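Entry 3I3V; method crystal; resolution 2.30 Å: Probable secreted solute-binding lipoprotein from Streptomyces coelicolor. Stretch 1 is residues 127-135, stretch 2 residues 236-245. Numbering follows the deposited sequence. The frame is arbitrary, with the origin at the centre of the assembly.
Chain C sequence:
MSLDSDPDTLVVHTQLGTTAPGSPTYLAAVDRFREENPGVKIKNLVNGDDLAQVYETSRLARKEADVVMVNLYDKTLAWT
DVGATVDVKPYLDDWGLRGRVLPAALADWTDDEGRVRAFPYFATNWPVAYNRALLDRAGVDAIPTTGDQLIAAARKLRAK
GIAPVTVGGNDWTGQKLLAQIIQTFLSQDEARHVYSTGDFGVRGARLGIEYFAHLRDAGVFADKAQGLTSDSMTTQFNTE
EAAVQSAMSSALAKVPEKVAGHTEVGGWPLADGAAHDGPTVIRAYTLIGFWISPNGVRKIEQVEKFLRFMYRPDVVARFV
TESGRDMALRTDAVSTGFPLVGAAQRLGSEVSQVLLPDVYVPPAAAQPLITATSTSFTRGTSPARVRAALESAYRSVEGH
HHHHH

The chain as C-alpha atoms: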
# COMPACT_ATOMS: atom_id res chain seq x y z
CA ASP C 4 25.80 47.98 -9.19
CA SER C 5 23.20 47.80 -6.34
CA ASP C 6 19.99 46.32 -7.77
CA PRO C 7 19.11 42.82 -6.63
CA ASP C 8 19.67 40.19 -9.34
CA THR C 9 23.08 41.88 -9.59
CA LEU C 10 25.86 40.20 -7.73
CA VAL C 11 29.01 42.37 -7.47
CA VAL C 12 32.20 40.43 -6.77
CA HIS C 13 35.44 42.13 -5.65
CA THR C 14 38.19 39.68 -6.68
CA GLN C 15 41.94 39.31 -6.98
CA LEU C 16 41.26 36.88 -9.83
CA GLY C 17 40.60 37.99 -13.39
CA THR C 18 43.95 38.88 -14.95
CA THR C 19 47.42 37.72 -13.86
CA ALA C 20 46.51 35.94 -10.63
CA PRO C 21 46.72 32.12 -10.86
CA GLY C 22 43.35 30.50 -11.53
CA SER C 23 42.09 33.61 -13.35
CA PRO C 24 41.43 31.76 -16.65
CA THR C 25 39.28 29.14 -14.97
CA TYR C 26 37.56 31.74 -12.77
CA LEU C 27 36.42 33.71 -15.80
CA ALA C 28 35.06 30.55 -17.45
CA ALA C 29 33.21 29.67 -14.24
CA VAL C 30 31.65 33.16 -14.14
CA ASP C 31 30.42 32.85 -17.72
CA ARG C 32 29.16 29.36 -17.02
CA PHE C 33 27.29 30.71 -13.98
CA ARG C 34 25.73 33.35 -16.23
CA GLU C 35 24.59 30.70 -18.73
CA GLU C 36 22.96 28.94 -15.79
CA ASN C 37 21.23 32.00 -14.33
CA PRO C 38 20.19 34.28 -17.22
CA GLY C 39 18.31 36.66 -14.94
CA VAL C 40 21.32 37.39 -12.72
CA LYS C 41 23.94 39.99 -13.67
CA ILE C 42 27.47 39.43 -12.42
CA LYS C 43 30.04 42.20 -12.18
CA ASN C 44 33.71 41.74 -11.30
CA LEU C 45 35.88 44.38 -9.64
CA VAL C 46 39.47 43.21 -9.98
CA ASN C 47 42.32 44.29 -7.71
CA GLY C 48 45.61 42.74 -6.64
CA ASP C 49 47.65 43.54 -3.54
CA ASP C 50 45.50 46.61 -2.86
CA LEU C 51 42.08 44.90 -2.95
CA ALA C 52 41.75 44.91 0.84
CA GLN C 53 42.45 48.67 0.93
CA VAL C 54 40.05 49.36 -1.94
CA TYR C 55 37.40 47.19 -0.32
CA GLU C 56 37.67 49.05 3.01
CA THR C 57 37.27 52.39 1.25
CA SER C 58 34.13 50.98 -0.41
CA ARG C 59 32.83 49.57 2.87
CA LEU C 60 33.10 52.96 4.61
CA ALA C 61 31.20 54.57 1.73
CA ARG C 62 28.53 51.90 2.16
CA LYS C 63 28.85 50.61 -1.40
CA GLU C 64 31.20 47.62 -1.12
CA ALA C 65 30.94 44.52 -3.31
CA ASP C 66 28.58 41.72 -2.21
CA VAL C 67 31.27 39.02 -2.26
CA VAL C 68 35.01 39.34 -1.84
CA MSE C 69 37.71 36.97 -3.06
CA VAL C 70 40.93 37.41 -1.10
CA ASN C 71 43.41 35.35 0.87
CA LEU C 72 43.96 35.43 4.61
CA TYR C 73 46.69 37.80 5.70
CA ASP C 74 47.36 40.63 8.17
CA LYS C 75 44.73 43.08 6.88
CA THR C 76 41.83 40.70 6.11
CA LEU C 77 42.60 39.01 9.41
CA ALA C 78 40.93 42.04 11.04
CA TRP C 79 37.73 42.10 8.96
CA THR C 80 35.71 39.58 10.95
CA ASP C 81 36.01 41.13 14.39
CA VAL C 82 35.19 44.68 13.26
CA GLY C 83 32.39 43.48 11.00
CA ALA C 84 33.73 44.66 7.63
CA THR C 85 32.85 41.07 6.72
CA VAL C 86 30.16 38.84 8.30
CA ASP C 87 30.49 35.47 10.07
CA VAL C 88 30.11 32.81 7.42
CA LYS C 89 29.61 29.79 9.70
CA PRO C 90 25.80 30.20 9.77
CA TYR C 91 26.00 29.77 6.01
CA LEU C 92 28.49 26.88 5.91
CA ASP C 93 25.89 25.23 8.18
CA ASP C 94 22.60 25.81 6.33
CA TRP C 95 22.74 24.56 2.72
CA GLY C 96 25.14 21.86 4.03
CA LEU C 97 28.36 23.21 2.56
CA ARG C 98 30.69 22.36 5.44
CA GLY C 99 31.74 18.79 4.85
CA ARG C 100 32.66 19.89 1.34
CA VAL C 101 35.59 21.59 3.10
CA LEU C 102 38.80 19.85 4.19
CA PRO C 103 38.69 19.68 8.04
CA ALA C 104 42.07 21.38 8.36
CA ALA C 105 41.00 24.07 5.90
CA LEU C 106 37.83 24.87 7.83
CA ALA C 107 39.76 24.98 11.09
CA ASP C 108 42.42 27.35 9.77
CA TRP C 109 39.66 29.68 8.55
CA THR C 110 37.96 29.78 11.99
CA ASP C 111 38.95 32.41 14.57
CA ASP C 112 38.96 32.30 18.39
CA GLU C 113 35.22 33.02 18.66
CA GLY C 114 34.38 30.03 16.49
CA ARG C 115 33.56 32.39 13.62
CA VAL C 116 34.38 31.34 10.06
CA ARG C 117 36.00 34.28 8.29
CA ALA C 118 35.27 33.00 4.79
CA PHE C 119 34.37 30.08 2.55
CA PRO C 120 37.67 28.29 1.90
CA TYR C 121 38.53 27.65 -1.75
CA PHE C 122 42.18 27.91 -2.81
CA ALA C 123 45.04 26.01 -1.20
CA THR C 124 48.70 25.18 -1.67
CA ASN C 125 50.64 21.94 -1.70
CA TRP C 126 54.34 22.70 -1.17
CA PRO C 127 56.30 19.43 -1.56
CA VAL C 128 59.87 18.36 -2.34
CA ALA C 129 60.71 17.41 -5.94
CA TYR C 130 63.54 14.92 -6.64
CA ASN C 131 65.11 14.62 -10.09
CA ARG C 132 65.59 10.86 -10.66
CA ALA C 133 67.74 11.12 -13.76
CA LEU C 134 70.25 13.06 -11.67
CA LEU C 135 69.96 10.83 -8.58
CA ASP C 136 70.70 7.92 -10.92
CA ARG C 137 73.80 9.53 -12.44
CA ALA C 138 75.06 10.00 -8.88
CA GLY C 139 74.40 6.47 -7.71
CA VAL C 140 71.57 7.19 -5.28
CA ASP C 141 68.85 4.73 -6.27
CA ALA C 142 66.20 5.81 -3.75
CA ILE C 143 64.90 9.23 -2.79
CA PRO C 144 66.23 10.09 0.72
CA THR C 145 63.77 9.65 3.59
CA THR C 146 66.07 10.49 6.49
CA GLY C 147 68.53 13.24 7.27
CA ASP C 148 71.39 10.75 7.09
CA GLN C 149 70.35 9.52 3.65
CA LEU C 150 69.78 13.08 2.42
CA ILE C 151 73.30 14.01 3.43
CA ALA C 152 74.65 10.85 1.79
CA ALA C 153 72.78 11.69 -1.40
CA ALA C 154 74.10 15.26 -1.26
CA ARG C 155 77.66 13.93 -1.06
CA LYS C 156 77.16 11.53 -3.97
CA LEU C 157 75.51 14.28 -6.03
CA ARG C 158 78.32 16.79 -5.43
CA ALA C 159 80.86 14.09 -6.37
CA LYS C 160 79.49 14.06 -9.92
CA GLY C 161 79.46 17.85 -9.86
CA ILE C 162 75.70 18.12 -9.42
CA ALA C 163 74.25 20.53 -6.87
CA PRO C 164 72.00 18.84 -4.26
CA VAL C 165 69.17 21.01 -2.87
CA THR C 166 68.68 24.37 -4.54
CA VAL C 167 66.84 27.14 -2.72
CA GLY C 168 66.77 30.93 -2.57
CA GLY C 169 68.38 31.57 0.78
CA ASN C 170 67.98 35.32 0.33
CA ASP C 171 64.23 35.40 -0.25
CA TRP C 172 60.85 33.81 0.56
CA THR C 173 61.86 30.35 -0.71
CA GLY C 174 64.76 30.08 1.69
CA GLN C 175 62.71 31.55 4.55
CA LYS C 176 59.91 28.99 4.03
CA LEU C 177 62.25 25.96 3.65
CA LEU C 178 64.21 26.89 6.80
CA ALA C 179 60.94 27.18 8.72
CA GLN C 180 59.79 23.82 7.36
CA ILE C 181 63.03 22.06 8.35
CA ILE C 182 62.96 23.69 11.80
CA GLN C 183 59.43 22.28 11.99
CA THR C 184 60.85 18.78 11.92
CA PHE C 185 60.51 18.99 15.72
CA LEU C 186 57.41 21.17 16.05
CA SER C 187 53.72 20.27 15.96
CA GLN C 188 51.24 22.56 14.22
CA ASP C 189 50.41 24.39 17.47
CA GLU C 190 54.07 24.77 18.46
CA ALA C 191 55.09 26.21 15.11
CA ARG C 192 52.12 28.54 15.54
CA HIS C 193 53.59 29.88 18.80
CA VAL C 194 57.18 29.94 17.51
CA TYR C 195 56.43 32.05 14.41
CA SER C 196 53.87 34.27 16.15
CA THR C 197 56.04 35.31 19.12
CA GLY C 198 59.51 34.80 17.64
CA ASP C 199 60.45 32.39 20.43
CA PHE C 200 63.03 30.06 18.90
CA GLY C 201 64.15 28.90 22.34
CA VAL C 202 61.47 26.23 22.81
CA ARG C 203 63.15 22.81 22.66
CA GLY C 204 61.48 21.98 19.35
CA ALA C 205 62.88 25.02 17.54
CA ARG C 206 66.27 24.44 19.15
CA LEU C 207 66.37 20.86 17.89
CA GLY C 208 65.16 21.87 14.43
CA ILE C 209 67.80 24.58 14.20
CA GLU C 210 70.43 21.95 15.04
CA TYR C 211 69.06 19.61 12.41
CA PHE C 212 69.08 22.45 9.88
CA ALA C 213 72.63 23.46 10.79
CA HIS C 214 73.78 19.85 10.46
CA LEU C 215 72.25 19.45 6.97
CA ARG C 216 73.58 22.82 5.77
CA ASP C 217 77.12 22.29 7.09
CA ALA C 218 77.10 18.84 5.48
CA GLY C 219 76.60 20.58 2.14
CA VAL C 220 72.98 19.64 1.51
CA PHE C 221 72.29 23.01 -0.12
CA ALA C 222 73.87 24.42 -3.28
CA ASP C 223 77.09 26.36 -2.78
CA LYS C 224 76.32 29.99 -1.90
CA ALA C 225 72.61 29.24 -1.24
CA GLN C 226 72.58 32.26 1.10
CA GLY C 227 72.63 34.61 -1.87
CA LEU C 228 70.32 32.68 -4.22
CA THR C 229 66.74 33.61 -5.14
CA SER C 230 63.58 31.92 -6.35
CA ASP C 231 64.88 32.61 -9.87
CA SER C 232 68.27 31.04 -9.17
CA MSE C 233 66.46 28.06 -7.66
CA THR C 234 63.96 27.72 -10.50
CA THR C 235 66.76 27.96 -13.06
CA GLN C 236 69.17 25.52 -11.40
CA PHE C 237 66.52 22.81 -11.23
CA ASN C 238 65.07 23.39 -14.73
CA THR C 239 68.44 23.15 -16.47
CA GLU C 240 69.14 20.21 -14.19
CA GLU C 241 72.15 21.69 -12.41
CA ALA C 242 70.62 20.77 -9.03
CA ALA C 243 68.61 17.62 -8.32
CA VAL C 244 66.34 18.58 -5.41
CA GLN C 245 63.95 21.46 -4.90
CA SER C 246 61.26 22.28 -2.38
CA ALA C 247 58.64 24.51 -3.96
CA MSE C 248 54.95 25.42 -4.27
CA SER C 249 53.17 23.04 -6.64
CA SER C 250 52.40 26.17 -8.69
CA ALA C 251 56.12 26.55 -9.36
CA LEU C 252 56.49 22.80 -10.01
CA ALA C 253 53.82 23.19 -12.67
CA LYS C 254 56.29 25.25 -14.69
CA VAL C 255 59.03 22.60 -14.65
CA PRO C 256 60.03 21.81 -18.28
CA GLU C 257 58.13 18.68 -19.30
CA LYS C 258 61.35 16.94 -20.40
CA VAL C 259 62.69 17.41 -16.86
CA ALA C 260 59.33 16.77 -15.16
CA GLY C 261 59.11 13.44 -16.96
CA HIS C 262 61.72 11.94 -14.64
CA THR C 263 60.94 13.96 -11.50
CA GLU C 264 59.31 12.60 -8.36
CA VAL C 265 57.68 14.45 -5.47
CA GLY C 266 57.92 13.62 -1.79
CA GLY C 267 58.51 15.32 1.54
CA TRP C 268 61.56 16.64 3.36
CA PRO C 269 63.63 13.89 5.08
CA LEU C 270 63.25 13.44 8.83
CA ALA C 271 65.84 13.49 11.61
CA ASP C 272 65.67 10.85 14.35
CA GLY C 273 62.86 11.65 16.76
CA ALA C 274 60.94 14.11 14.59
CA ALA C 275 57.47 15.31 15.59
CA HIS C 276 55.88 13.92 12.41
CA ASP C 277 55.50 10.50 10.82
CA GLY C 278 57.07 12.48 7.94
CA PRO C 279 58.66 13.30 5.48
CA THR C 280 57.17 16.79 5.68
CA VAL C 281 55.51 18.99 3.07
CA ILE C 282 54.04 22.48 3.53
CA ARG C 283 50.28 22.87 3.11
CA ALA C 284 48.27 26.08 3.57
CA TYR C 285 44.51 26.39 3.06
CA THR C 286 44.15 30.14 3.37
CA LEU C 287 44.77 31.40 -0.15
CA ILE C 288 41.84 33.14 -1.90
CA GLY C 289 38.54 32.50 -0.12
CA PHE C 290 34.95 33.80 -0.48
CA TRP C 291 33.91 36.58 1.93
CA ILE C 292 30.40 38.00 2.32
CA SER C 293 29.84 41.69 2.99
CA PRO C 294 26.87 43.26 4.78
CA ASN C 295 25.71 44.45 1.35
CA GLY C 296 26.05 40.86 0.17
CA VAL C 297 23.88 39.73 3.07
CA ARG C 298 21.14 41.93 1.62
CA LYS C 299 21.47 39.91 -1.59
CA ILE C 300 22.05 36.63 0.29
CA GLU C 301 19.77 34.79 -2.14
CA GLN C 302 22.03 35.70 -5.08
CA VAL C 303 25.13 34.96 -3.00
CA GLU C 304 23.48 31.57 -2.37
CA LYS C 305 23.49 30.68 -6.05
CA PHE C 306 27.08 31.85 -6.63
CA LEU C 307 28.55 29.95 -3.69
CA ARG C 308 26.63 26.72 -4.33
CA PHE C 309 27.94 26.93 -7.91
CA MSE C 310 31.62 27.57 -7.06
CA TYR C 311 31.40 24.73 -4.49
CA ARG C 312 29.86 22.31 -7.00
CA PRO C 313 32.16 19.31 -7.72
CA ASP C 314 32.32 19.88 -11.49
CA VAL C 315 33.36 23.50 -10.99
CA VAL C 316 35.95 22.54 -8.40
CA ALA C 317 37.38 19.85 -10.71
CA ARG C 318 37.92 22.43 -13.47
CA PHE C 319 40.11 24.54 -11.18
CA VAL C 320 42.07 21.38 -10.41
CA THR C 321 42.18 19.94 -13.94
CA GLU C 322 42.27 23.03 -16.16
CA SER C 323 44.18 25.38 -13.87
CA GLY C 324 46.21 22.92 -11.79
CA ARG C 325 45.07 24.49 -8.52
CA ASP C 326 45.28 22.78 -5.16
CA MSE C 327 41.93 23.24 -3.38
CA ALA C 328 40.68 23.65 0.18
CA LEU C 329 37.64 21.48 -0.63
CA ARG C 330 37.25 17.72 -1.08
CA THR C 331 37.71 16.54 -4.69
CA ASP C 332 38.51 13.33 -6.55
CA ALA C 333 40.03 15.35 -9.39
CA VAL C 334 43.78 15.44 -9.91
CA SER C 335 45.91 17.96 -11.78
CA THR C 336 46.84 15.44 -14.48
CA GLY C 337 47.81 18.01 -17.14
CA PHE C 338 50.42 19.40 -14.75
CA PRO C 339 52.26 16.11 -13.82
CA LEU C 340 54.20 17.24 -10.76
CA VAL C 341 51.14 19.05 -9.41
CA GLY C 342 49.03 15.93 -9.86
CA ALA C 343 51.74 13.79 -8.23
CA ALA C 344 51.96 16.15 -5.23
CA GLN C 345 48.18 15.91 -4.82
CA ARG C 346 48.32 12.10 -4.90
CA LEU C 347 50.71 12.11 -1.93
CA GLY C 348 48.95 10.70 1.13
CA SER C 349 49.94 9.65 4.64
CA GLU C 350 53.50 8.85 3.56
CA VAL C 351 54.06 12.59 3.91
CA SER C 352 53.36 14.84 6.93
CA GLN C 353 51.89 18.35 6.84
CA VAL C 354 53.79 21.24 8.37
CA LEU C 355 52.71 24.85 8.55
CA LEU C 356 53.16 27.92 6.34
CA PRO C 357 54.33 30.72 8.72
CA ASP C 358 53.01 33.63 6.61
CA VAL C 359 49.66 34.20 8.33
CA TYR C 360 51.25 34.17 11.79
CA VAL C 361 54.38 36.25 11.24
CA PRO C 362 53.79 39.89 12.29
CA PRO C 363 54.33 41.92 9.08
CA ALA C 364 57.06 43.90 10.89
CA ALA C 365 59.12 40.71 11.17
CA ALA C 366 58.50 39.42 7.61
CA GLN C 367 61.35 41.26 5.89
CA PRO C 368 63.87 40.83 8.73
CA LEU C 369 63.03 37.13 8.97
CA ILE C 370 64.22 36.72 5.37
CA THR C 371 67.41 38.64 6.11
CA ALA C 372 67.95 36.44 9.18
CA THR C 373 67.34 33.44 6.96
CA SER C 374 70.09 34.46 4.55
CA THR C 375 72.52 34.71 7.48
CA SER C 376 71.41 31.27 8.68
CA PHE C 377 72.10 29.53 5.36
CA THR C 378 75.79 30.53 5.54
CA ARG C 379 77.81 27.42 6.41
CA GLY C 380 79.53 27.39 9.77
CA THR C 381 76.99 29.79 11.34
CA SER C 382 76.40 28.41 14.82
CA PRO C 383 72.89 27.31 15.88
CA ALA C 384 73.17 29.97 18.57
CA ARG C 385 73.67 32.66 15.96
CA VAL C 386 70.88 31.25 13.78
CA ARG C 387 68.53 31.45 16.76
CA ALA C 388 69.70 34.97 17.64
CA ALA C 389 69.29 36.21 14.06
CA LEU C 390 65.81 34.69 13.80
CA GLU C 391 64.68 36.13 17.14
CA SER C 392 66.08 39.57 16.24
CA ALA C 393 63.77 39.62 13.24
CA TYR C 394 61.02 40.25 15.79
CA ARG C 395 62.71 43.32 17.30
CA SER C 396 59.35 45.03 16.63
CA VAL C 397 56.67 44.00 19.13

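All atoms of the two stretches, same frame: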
# COMPACT_ATOMS: atom_id res chain seq x y z
N PRO C 127 55.44 20.60 -1.78
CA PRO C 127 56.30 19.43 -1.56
C PRO C 127 57.76 19.56 -2.02
O PRO C 127 58.22 20.62 -2.44
CB PRO C 127 55.58 18.34 -2.32
CG PRO C 127 55.15 19.10 -3.57
CD PRO C 127 54.65 20.43 -3.02
N VAL C 128 58.48 18.44 -1.93
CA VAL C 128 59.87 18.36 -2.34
C VAL C 128 59.97 17.52 -3.61
O VAL C 128 59.52 16.37 -3.64
CB VAL C 128 60.75 17.71 -1.25
CG1 VAL C 128 62.21 17.76 -1.67
CG2 VAL C 128 60.56 18.41 0.08
N ALA C 129 60.54 18.09 -4.66
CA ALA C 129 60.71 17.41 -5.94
C ALA C 129 62.14 16.87 -6.05
O ALA C 129 63.11 17.58 -5.76
CB ALA C 129 60.42 18.38 -7.08
N TYR C 130 62.25 15.61 -6.48
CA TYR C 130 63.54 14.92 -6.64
C TYR C 130 63.74 14.48 -8.09
O TYR C 130 62.95 13.72 -8.64
CB TYR C 130 63.59 13.68 -5.74
CG TYR C 130 63.44 13.96 -4.25
CD1 TYR C 130 64.56 14.11 -3.44
CD2 TYR C 130 62.18 14.08 -3.67
CE1 TYR C 130 64.42 14.37 -2.08
CE2 TYR C 130 62.04 14.34 -2.31
CZ TYR C 130 63.17 14.48 -1.52
OH TYR C 130 63.04 14.73 -0.18
N ASN C 131 64.81 14.97 -8.71
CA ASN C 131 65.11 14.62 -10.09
C ASN C 131 65.79 13.24 -10.11
O ASN C 131 66.93 13.09 -9.68
CB ASN C 131 66.02 15.71 -10.70
CG ASN C 131 66.39 15.42 -12.15
OD1 ASN C 131 66.72 16.34 -12.90
ND2 ASN C 131 66.37 14.15 -12.53
N ARG C 132 65.07 12.23 -10.60
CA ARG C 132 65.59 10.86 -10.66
C ARG C 132 66.76 10.67 -11.60
O ARG C 132 67.74 9.99 -11.27
CB ARG C 132 64.47 9.89 -11.05
CG ARG C 132 63.71 9.32 -9.89
CD ARG C 132 64.57 8.34 -9.13
NE ARG C 132 63.82 7.68 -8.07
CZ ARG C 132 64.33 6.75 -7.27
NH1 ARG C 132 65.59 6.38 -7.42
NH2 ARG C 132 63.58 6.19 -6.34
N ALA C 133 66.67 11.24 -12.79
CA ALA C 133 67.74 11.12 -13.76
C ALA C 133 69.06 11.52 -13.11
O ALA C 133 70.08 10.86 -13.31
CB ALA C 133 67.46 12.01 -14.96
N LEU C 134 69.03 12.59 -12.33
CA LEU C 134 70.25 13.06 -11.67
C LEU C 134 70.64 12.21 -10.45
O LEU C 134 71.82 12.04 -10.17
CB LEU C 134 70.10 14.54 -11.28
CG LEU C 134 70.22 15.55 -12.43
CD1 LEU C 134 71.66 15.64 -12.90
CD2 LEU C 134 69.33 15.13 -13.59
N LEU C 135 69.65 11.68 -9.73
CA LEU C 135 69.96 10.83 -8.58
C LEU C 135 70.58 9.54 -9.10
O LEU C 135 71.42 8.93 -8.43
CB LEU C 135 68.69 10.51 -7.77
CG LEU C 135 68.06 11.64 -6.94
CD1 LEU C 135 66.86 11.10 -6.17
CD2 LEU C 135 69.10 12.22 -5.98
N GLN C 236 68.30 26.66 -11.71
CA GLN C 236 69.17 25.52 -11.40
C GLN C 236 68.49 24.16 -11.55
O GLN C 236 69.10 23.22 -12.04
CB GLN C 236 69.76 25.65 -9.99
CG GLN C 236 70.85 26.70 -9.89
CD GLN C 236 71.53 26.72 -8.54
OE1 GLN C 236 72.43 27.52 -8.31
NE2 GLN C 236 71.12 25.84 -7.65
N PHE C 237 67.24 24.07 -11.12
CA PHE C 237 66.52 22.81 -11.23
C PHE C 237 66.04 22.52 -12.66
O PHE C 237 66.12 21.38 -13.12
CB PHE C 237 65.34 22.79 -10.26
CG PHE C 237 64.68 21.44 -10.14
CD1 PHE C 237 63.71 21.04 -11.06
CD2 PHE C 237 65.04 20.57 -9.13
CE1 PHE C 237 63.11 19.79 -10.96
CE2 PHE C 237 64.46 19.31 -9.03
CZ PHE C 237 63.49 18.92 -9.95
N ASN C 238 65.57 23.55 -13.36
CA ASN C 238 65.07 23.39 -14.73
C ASN C 238 66.12 23.01 -15.75
O ASN C 238 65.82 22.30 -16.70
CB ASN C 238 64.34 24.65 -15.17
CG ASN C 238 63.01 24.80 -14.49
OD1 ASN C 238 62.63 23.96 -13.68
ND2 ASN C 238 62.28 25.87 -14.81
N THR C 239 67.34 23.49 -15.57
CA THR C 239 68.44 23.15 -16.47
C THR C 239 69.14 21.91 -15.92
O THR C 239 70.15 21.45 -16.46
CB THR C 239 69.46 24.30 -16.59
OG1 THR C 239 70.00 24.59 -15.30
CG2 THR C 239 68.80 25.55 -17.16
N GLU C 240 68.60 21.39 -14.82
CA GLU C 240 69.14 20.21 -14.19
C GLU C 240 70.57 20.36 -13.68
O GLU C 240 71.41 19.49 -13.92
CB GLU C 240 69.05 19.01 -15.14
CG GLU C 240 67.63 18.62 -15.50
CD GLU C 240 67.56 17.41 -16.41
OE1 GLU C 240 68.14 17.48 -17.52
OE2 GLU C 240 66.95 16.40 -16.03
N GLU C 241 70.84 21.46 -12.99
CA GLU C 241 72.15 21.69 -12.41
C GLU C 241 72.08 21.27 -10.93
O GLU C 241 73.09 21.02 -10.29
CB GLU C 241 72.56 23.16 -12.54
CG GLU C 241 72.77 23.61 -13.98
CD GLU C 241 73.81 22.78 -14.73
OE1 GLU C 241 74.94 22.62 -14.21
OE2 GLU C 241 73.50 22.28 -15.83
N ALA C 242 70.86 21.20 -10.41
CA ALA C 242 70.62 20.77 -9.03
C ALA C 242 69.52 19.73 -9.13
O ALA C 242 68.63 19.84 -9.97
CB ALA C 242 70.17 21.94 -8.16
N ALA C 243 69.57 18.71 -8.28
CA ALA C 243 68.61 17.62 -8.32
C ALA C 243 67.41 17.68 -7.37
O ALA C 243 66.45 16.94 -7.55
CB ALA C 243 69.35 16.31 -8.11
N VAL C 244 67.47 18.52 -6.34
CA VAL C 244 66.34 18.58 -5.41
C VAL C 244 65.84 20.00 -5.23
O VAL C 244 66.62 20.96 -5.21
CB VAL C 244 66.71 18.02 -4.03
CG1 VAL C 244 65.46 17.97 -3.15
CG2 VAL C 244 67.32 16.63 -4.17
N GLN C 245 64.53 20.14 -5.07
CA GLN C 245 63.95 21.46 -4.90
C GLN C 245 62.63 21.42 -4.18
O GLN C 245 61.72 20.70 -4.60
CB GLN C 245 63.73 22.11 -6.26
CG GLN C 245 63.04 23.44 -6.19
CD GLN C 245 62.57 23.93 -7.55
OE1 GLN C 245 62.55 25.13 -7.82
NE2 GLN C 245 62.17 22.99 -8.40

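Residues 127-135 and 236-245 meet as a short antiparallel pairing of strands, supplemented by side chains from the helices and turn next to it. Ala129 and Gln245 form the hydrogen-bonded pair: Ala129 N donates to Gln245 O at 2.9 Å, and Gln245 N returns a bond to Ala129 O at 3.0 Å. The next pair, Tyr130 and Val244, is of the non-hydrogen-bonded kind, and their CA atoms lie 4.8 Å apart. Beyond it, Asn131 N donates to Ala243 O over 2.8 Å with a nearly linear geometry, so the ladder of main-chain bonds reaches the point where the second stretch turns a corner. Ala129 O is also approached by Val244 CA at 3.4 Å, a CA-H...O contact that adds to the bond from Gln245 N.

Tyr130 and Val244 place their side chains on the same face of the sheet. Tyr130 takes the m rotamer with chi2 at -95°, which carries its ring along the strand toward Val128. Val244, with chi1 t, sets both methyls against the tyrosine ring, CG2 at 3.8 Å from Tyr130 CD1 and CG1 at 3.9 Å from Tyr130 CE1; CG1 also packs 3.6 Å from CG1 of Val128, itself a t rotamer. The branched valine thus fills the space beside both residues. The far end of Tyr130 is not left unsatisfied, since its OH is hydrogen-bonded elsewhere in the structure.

Ala129 and Gln245 occupy the other face. Here the small methyl of Ala129 leaves room for the ring of Phe237, which arrives from the helical start of the second stretch. The CA-to-CB bond of Phe237 points sideways, but chi1 near -171° (t) swings the ring inward until CZ is 4.2 Å from Ala129 CB and equally 4.2 Å from Asn131 CB. Gln245 is extended, with chi1 and chi2 both t, and its side chain comes no closer than 4.6 Å to the first stretch; the main chain makes its hydrogen bonds to Ala129.

At the end of the strand, Asn131 is the N-cap residue of the following helix, and its O accepts a bond from Leu135 N at 3.1 Å. Its t rotamer sends the amide toward Glu240, where OD1 as modelled lies 3.1 Å from Glu240 OE2; the amide is probably turned over, so the nature of this contact remains open. Glu240 reaches this position from a Schellman turn: its positive phi of 62° ends the helix, Glu240 N bonds to Phe237 O at 3.0 Å, and Glu241 N bonds to Gln236 O at 2.7 Å. The CA-to-CB bond of Glu240 points toward the first stretch; chi1 m and chi2 t carry the carboxylate out to Asn131 and Leu134, and chi3, -59°, sets the plane of that carboxylate.

Leu134, in the first turn of the helix that Asn131 caps, points its CA-to-CB bond toward the second stretch. Its CB packs 3.7 Å from Ala243 CB, while CD2 lies 3.6 Å from Glu240 OE2. The short side chain of Ala243 permits this close approach. Altogether the contact buries 541 Å², summed over both stretches.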